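Side-chain contacts in peptidoglycan synthetase penicillin-binding protein 3 (Bifidobacterium adolescentis, PDB 4YE5), which probably binds penicillin and, as in other class B penicillin-binding proteins, cross-links peptidoglycan strands through a transpeptidase domain: residues 197-200 / 201-204; 218-221 / 222-225; 326-330 / 331-335. One frame throughout, in Å; residues are numbered along the deposited sequence.

In the fold
The three contacts follow one another along the chain and are spread over the length of an elongated molecule. Contact 1 lies in the dimerisation domain, where a turn leads into edge strand 202-207 of a three-stranded antiparallel sheet. Contact 2 comes next, where the chain leaves strand 214-217 of the mixed sheet and starts helix 221-238, close to the middle of the molecule; its centre is about 54 Å from that of contact 1 and 42 Å from that of contact 3. Contact 3 lies in the transpeptidase domain, at strand 331-334, on the opposite side of the chain's centre from contact 1, their centres about 90 Å apart. Each contact lies where a turn or loop passes into a strand or helix.

Contact 1. Residues 197-200 / 201-204; sequences VEIP and GTMT
The carbonyl oxygen of Ile199 is gripped twice by one residue, Thr202. The hydroxyl OG1 of Thr202 donates to Ile199 O at 2.6 Å, and the backbone N of Thr202 reaches the same Ile199 O at 3.1 Å. Both donors come from one face of the carbonyl plane, each tilted 27° from it. With OG1 beside its own backbone N (chi1 -57°), the hydroxyl is turned back over the bend, where it also meets CG1 of Ile199 at 3.3 Å. The methyl CG2 of Thr202 points the other way, toward the carboxylate of Glu198, whose chain bends at chi2 (-71°) and crosses the threonine at about a right angle. Between them a water donates to Glu198 OE2 at 2.8 Å and accepts from Ile199 N, with a weak third bond to Thr202 OG1. Further on, CG of Glu198 rests on CG2 of Thr204, whose hydroxyl turns instead to Gln191. The backbone bond closes a type II beta turn from Ile199 to Thr202, with Gly201 at its third position, where phi is positive. Gly201 and Thr202 both face Gln191 of the neighbouring strand, which makes this a G1 beta bulge at the entry to strand 202-207.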
loop_
_atom_site.group_PDB
_atom_site.type_symbol
_atom_site.label_atom_id
_atom_site.label_comp_id
_atom_site.label_asym_id
_atom_site.label_seq_id
_atom_site.Cartn_x
_atom_site.Cartn_y
_atom_site.Cartn_z
ATOM N N VAL A 197 -13.221 40.143 -34.772
ATOM C CA VAL A 197 -11.883 40.501 -34.268
ATOM C C VAL A 197 -10.785 39.433 -34.457
ATOM O O VAL A 197 -9.602 39.730 -34.293
ATOM C CB VAL A 197 -11.884 40.997 -32.800
ATOM C CG1 VAL A 197 -12.812 42.221 -32.635
ATOM C CG2 VAL A 197 -12.265 39.894 -31.879
ATOM N N GLU A 198 -11.175 38.198 -34.751
ATOM C CA GLU A 198 -10.231 37.165 -35.168
ATOM C C GLU A 198 -10.894 36.399 -36.303
ATOM O O GLU A 198 -12.111 36.358 -36.379
ATOM C CB GLU A 198 -9.889 36.189 -34.031
ATOM C CG GLU A 198 -9.356 36.844 -32.754
ATOM C CD GLU A 198 -7.934 37.406 -32.898
ATOM O OE1 GLU A 198 -7.486 38.124 -31.984
ATOM O OE2 GLU A 198 -7.263 37.137 -33.916
ATOM N N ILE A 199 -10.110 35.804 -37.189
ATOM C CA ILE A 199 -10.706 35.008 -38.248
ATOM C C ILE A 199 -11.174 33.667 -37.662
ATOM O O ILE A 199 -10.649 33.224 -36.634
ATOM C CB ILE A 199 -9.733 34.801 -39.436
ATOM C CG1 ILE A 199 -8.529 33.940 -39.017
ATOM C CG2 ILE A 199 -9.279 36.151 -40.008
ATOM C CD1 ILE A 199 -7.680 33.465 -40.209
ATOM N N PRO A 200 -12.177 33.036 -38.300
ATOM C CA PRO A 200 -12.681 31.726 -37.853
ATOM C C PRO A 200 -11.541 30.726 -37.728
ATOM O O PRO A 200 -10.688 30.665 -38.616
ATOM C CB PRO A 200 -13.626 31.308 -39.003
ATOM C CG PRO A 200 -14.078 32.587 -39.590
ATOM C CD PRO A 200 -12.896 33.521 -39.493
ATOM N N GLY A 201 -11.509 29.959 -36.645
ATOM C CA GLY A 201 -10.475 28.955 -36.470
ATOM C C GLY A 201 -9.299 29.434 -35.616
ATOM O O GLY A 201 -8.440 28.635 -35.216
ATOM N N THR A 202 -9.247 30.729 -35.323
ATOM C CA THR A 202 -8.134 31.272 -34.538
ATOM C C THR A 202 -8.104 30.740 -33.099
ATOM O O THR A 202 -9.096 30.819 -32.378
ATOM C CB THR A 202 -8.188 32.799 -34.479
ATOM O OG1 THR A 202 -8.179 33.334 -35.818
ATOM C CG2 THR A 202 -6.989 33.346 -33.667
HETATM N N MSE A 203 -6.960 30.209 -32.685
HETATM C CA MSE A 203 -6.784 29.816 -31.287
HETATM C C MSE A 203 -6.420 31.045 -30.440
HETATM O O MSE A 203 -5.327 31.589 -30.579
HETATM C CB MSE A 203 -5.696 28.748 -31.168
HETATM C CG MSE A 203 -5.667 28.099 -29.790
HETATM SE SE MSE A 203 -4.113 26.941 -29.511
HETATM C CE MSE A 203 -3.965 26.084 -31.242
ATOM N N THR A 204 -7.321 31.491 -29.568
ATOM C CA THR A 204 -7.068 32.739 -28.833
ATOM C C THR A 204 -6.453 32.557 -27.459
ATOM O O THR A 204 -5.923 33.502 -26.874
ATOM C CB THR A 204 -8.330 33.565 -28.680
ATOM O OG1 THR A 204 -9.368 32.727 -28.157
ATOM C CG2 THR A 204 -8.737 34.123 -30.035
HETATM O O HOH W 1 -7.290 36.478 -36.595
#

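Contact 2. Residues 218-221 / 222-225; sequences TIDR and DVQW
The carboxylates of Asp220 and Asp222 lie near each other at the start of helix 221-238, Asp220 aimed at the backbone amides, with CB of Asp222 the side-chain atom nearest its OD1. Asp220 is the N-cap. Its CG stands anti to the backbone N (chi1 -177°), which carries OD1 forward to the first amides of the helix. Val223 N donates to Asp220 OD1 at 3.0 Å on the anti side of the carboxylate, 18° out of its plane, while the bond from Asp222 N to the same oxygen, at 2.8 Å, is weak because it is strongly bent. CG2 of Val223 packs against CB of Asp220 beneath this cap.

Asp222 takes a different rotamer, CG beside its backbone N, and its OD2 lies 3.6 Å from Asp220 OD1. A water spans the pair, 2.7 Å from Asp220 OD2 and equally close to OD2 of Asp222. Arg221 bends at chi3 and meets Asp222 obliquely, the two flat groups 75° apart. Its NH2 is 3.9 Å from Asp222 OD1, which lies well out of the guanidinium plane: a long salt bridge of charges alone. One water donates to Asp222 OD1 but accepts only weakly from Arg221 NH2; another, in the guanidinium plane, accepts from NE and donates only weakly to Asp222 OD2. NH1 turns to Asn152. Gln224 lays OE1 against CG2 of Ile219 at 3.7 Å; that oxygen accepts from Leu258 N, while NE2 bonds to Glu228 OE2.

Two carboxylates so close would be expected to repel. The amides of the helix start, the guanidinium and a weak, long ion pair from Asp222 to Lys549 probably offset this and favour both aspartates in their charged form.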
loop_
_atom_site.group_PDB
_atom_site.type_symbol
_atom_site.label_atom_id
_atom_site.label_comp_id
_atom_site.label_asym_id
_atom_site.label_seq_id
_atom_site.Cartn_x
_atom_site.Cartn_y
_atom_site.Cartn_z
ATOM N N THR A 218 8.227 2.117 -1.689
ATOM C CA THR A 218 9.275 1.438 -0.935
ATOM C C THR A 218 9.229 -0.085 -1.169
ATOM O O THR A 218 10.180 -0.795 -0.836
ATOM C CB THR A 218 9.118 1.682 0.561
ATOM O OG1 THR A 218 7.838 1.192 0.972
ATOM C CG2 THR A 218 9.236 3.205 0.893
ATOM N N ILE A 219 8.116 -0.571 -1.721
ATOM C CA ILE A 219 7.953 -2.000 -1.991
ATOM C C ILE A 219 9.017 -2.473 -2.977
ATOM O O ILE A 219 9.269 -1.821 -3.987
ATOM C CB ILE A 219 6.570 -2.313 -2.610
ATOM C CG1 ILE A 219 5.435 -1.890 -1.678
ATOM C CG2 ILE A 219 6.455 -3.809 -2.998
ATOM C CD1 ILE A 219 5.269 -2.785 -0.429
ATOM N N ASP A 220 9.630 -3.612 -2.676
ATOM C CA ASP A 220 10.570 -4.269 -3.590
ATOM C C ASP A 220 9.848 -5.425 -4.269
ATOM O O ASP A 220 9.335 -6.314 -3.596
ATOM C CB ASP A 220 11.757 -4.842 -2.811
ATOM C CG ASP A 220 12.801 -5.478 -3.719
ATOM O OD1 ASP A 220 12.582 -6.630 -4.150
ATOM O OD2 ASP A 220 13.835 -4.826 -4.002
ATOM N N ARG A 221 9.854 -5.409 -5.599
ATOM C CA ARG A 221 9.123 -6.363 -6.438
ATOM C C ARG A 221 9.530 -7.795 -6.098
ATOM O O ARG A 221 8.684 -8.674 -6.018
ATOM C CB ARG A 221 9.442 -6.068 -7.920
ATOM C CG ARG A 221 8.413 -6.483 -8.952
ATOM C CD ARG A 221 8.871 -6.115 -10.388
ATOM N NE ARG A 221 10.154 -6.732 -10.669
ATOM C CZ ARG A 221 10.322 -7.850 -11.366
ATOM N NH1 ARG A 221 9.295 -8.458 -11.938
ATOM N NH2 ARG A 221 11.538 -8.341 -11.522
ATOM N N ASP A 222 10.825 -8.026 -5.889
ATOM C CA ASP A 222 11.327 -9.373 -5.577
ATOM C C ASP A 222 10.925 -9.846 -4.179
ATOM O O ASP A 222 10.567 -11.012 -3.989
ATOM C CB ASP A 222 12.849 -9.448 -5.759
ATOM C CG ASP A 222 13.291 -8.981 -7.156
ATOM O OD1 ASP A 222 12.952 -9.667 -8.150
ATOM O OD2 ASP A 222 13.952 -7.915 -7.263
ATOM N N VAL A 223 10.984 -8.965 -3.190
ATOM C CA VAL A 223 10.526 -9.365 -1.849
ATOM C C VAL A 223 9.005 -9.584 -1.846
ATOM O O VAL A 223 8.494 -10.524 -1.231
ATOM C CB VAL A 223 10.906 -8.318 -0.784
ATOM C CG1 VAL A 223 10.388 -8.728 0.603
ATOM C CG2 VAL A 223 12.459 -8.103 -0.761
ATOM N N GLN A 224 8.279 -8.698 -2.519
ATOM C CA GLN A 224 6.824 -8.817 -2.583
ATOM C C GLN A 224 6.435 -10.127 -3.265
ATOM O O GLN A 224 5.567 -10.860 -2.797
ATOM C CB GLN A 224 6.218 -7.631 -3.362
ATOM C CG GLN A 224 4.671 -7.678 -3.427
ATOM C CD GLN A 224 3.996 -7.240 -2.121
ATOM O OE1 GLN A 224 4.566 -6.503 -1.326
ATOM N NE2 GLN A 224 2.752 -7.651 -1.938
ATOM N N TRP A 225 7.089 -10.426 -4.376
ATOM C CA TRP A 225 6.788 -11.655 -5.111
ATOM C C TRP A 225 7.066 -12.878 -4.255
ATOM O O TRP A 225 6.239 -13.791 -4.199
ATOM C CB TRP A 225 7.578 -11.762 -6.423
ATOM C CG TRP A 225 7.179 -12.976 -7.232
ATOM C CD1 TRP A 225 6.212 -13.035 -8.206
ATOM C CD2 TRP A 225 7.720 -14.305 -7.128
ATOM N NE1 TRP A 225 6.127 -14.311 -8.709
ATOM C CE2 TRP A 225 7.034 -15.110 -8.061
ATOM C CE3 TRP A 225 8.710 -14.893 -6.329
ATOM C CZ2 TRP A 225 7.306 -16.472 -8.217
ATOM C CZ3 TRP A 225 8.978 -16.250 -6.487
ATOM C CH2 TRP A 225 8.279 -17.019 -7.421
HETATM O O HOH W 2 15.365 -6.305 -5.666
HETATM O O HOH W 3 14.365 -9.135 -10.213
HETATM O O HOH W 4 12.804 -5.989 -9.702
#

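Contact 3. Residues 326-330 / 331-335; sequences VDHGN and EHWTL
The chain bends through Gly329 and Asn330 before extending into strand 331-334, bringing the side chains of His328, Glu331 and Trp333 together on one side. CG of His328 sits between its backbone N and carbonyl carbon (chi1 50°), which swings the imidazole over the bend toward the strand. There ND1 donates to Gly329 O at 2.8 Å in an almost straight bond, with the acceptor in the ring plane and the donor in the carbonyl plane. NE2 is bonded to Asp324, so both ring nitrogens are engaged and the rotation of the imidazole is fixed. The strand pairs antiparallel with 308-311 in the transpeptidase domain and leads into helix 335-340, capped by Thr334. Trp333 turns its edge to the face of His328, a T-shaped pair with centroids 5.0 Å apart and planes at 62°. Its CH2 leads, standing over the rim of the imidazole 3.9 Å from NE2. Glu331 touches both rings: its CB lies over the centre of one indole face, 3.4 Å above the plane, and its CG meets His328 ND1 at 3.7 Å. Bent at chi2 (-82°), the glutamate brings OE1 back to CB of His328, at 3.8 Å.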
loop_
_atom_site.group_PDB
_atom_site.type_symbol
_atom_site.label_atom_id
_atom_site.label_comp_id
_atom_site.label_asym_id
_atom_site.label_seq_id
_atom_site.Cartn_x
_atom_site.Cartn_y
_atom_site.Cartn_z
ATOM N N VAL A 326 -2.433 -23.414 28.983
ATOM C CA VAL A 326 -2.036 -24.756 29.370
ATOM C C VAL A 326 -2.041 -24.895 30.894
ATOM O O VAL A 326 -1.695 -23.954 31.608
ATOM C CB VAL A 326 -0.615 -25.047 28.842
ATOM C CG1 VAL A 326 -0.061 -26.341 29.419
ATOM C CG2 VAL A 326 -0.619 -25.092 27.317
ATOM N N ASP A 327 -2.449 -26.059 31.388
ATOM C CA ASP A 327 -2.275 -26.390 32.802
ATOM C C ASP A 327 -0.796 -26.534 33.135
ATOM O O ASP A 327 -0.086 -27.331 32.526
ATOM C CB ASP A 327 -2.987 -27.697 33.137
ATOM C CG ASP A 327 -4.476 -27.518 33.336
ATOM O OD1 ASP A 327 -4.885 -26.486 33.909
ATOM O OD2 ASP A 327 -5.238 -28.417 32.923
ATOM N N HIS A 328 -0.322 -25.743 34.088
ATOM C CA HIS A 328 0.998 -25.969 34.662
ATOM C C HIS A 328 0.867 -25.888 36.177
ATOM O O HIS A 328 -0.221 -25.656 36.687
ATOM C CB HIS A 328 2.036 -24.977 34.114
ATOM C CG HIS A 328 1.604 -23.546 34.165
ATOM N ND1 HIS A 328 1.597 -22.809 35.330
ATOM C CD2 HIS A 328 1.168 -22.709 33.191
ATOM C CE1 HIS A 328 1.174 -21.584 35.073
ATOM N NE2 HIS A 328 0.911 -21.496 33.781
ATOM N N GLY A 329 1.961 -26.101 36.898
ATOM C CA GLY A 329 1.939 -25.982 38.344
ATOM C C GLY A 329 2.376 -24.585 38.747
ATOM O O GLY A 329 2.242 -23.644 37.967
ATOM N N ASN A 330 2.893 -24.446 39.962
ATOM C CA ASN A 330 3.470 -23.184 40.412
ATOM C C ASN A 330 4.879 -22.975 39.848
ATOM O O ASN A 330 5.862 -23.419 40.435
ATOM C CB ASN A 330 3.496 -23.127 41.938
ATOM C CG ASN A 330 2.114 -23.005 42.539
ATOM O OD1 ASN A 330 1.110 -23.017 41.825
ATOM N ND2 ASN A 330 2.052 -22.897 43.861
ATOM N N GLU A 331 4.969 -22.283 38.715
ATOM C CA GLU A 331 6.226 -22.173 37.983
ATOM C C GLU A 331 7.127 -21.058 38.495
ATOM O O GLU A 331 6.646 -20.003 38.921
ATOM C CB GLU A 331 5.948 -21.970 36.492
ATOM C CG GLU A 331 5.228 -23.125 35.826
ATOM C CD GLU A 331 6.156 -24.260 35.427
ATOM O OE1 GLU A 331 5.762 -25.048 34.541
ATOM O OE2 GLU A 331 7.271 -24.370 35.988
ATOM N N HIS A 332 8.436 -21.308 38.435
ATOM C CA HIS A 332 9.457 -20.361 38.874
ATOM C C HIS A 332 10.003 -19.611 37.665
ATOM O O HIS A 332 11.070 -19.944 37.148
ATOM C CB HIS A 332 10.606 -21.092 39.568
ATOM C CG HIS A 332 10.270 -21.605 40.935
ATOM N ND1 HIS A 332 11.210 -22.172 41.770
ATOM C CD2 HIS A 332 9.098 -21.636 41.616
ATOM C CE1 HIS A 332 10.636 -22.531 42.902
ATOM N NE2 HIS A 332 9.353 -22.218 42.835
ATOM N N TRP A 333 9.267 -18.600 37.221
ATOM C CA TRP A 333 9.634 -17.832 36.039
ATOM C C TRP A 333 10.067 -16.420 36.402
ATOM O O TRP A 333 9.525 -15.823 37.335
ATOM C CB TRP A 333 8.452 -17.759 35.077
ATOM C CG TRP A 333 8.101 -19.083 34.431
ATOM C CD1 TRP A 333 8.945 -20.126 34.191
ATOM C CD2 TRP A 333 6.811 -19.492 33.947
ATOM N NE1 TRP A 333 8.263 -21.160 33.586
ATOM C CE2 TRP A 333 6.952 -20.797 33.429
ATOM C CE3 TRP A 333 5.553 -18.878 33.901
ATOM C CZ2 TRP A 333 5.880 -21.509 32.876
ATOM C CZ3 TRP A 333 4.484 -19.588 33.344
ATOM C CH2 TRP A 333 4.663 -20.887 32.837
ATOM N N THR A 334 11.039 -15.891 35.668
ATOM C CA THR A 334 11.342 -14.467 35.751
ATOM C C THR A 334 10.354 -13.693 34.891
ATOM O O THR A 334 9.522 -14.286 34.207
ATOM C CB THR A 334 12.735 -14.163 35.231
ATOM O OG1 THR A 334 12.802 -14.536 33.848
ATOM C CG2 THR A 334 13.801 -14.920 36.068
ATOM N N LEU A 335 10.440 -12.364 34.918
ATOM C CA LEU A 335 9.549 -11.568 34.085
ATOM C C LEU A 335 9.771 -11.907 32.606
ATOM O O LEU A 335 8.814 -12.031 31.848
ATOM C CB LEU A 335 9.751 -10.071 34.318
ATOM C CG LEU A 335 8.702 -9.171 33.655
ATOM C CD1 LEU A 335 7.328 -9.450 34.245
ATOM C CD2 LEU A 335 9.075 -7.705 33.819
#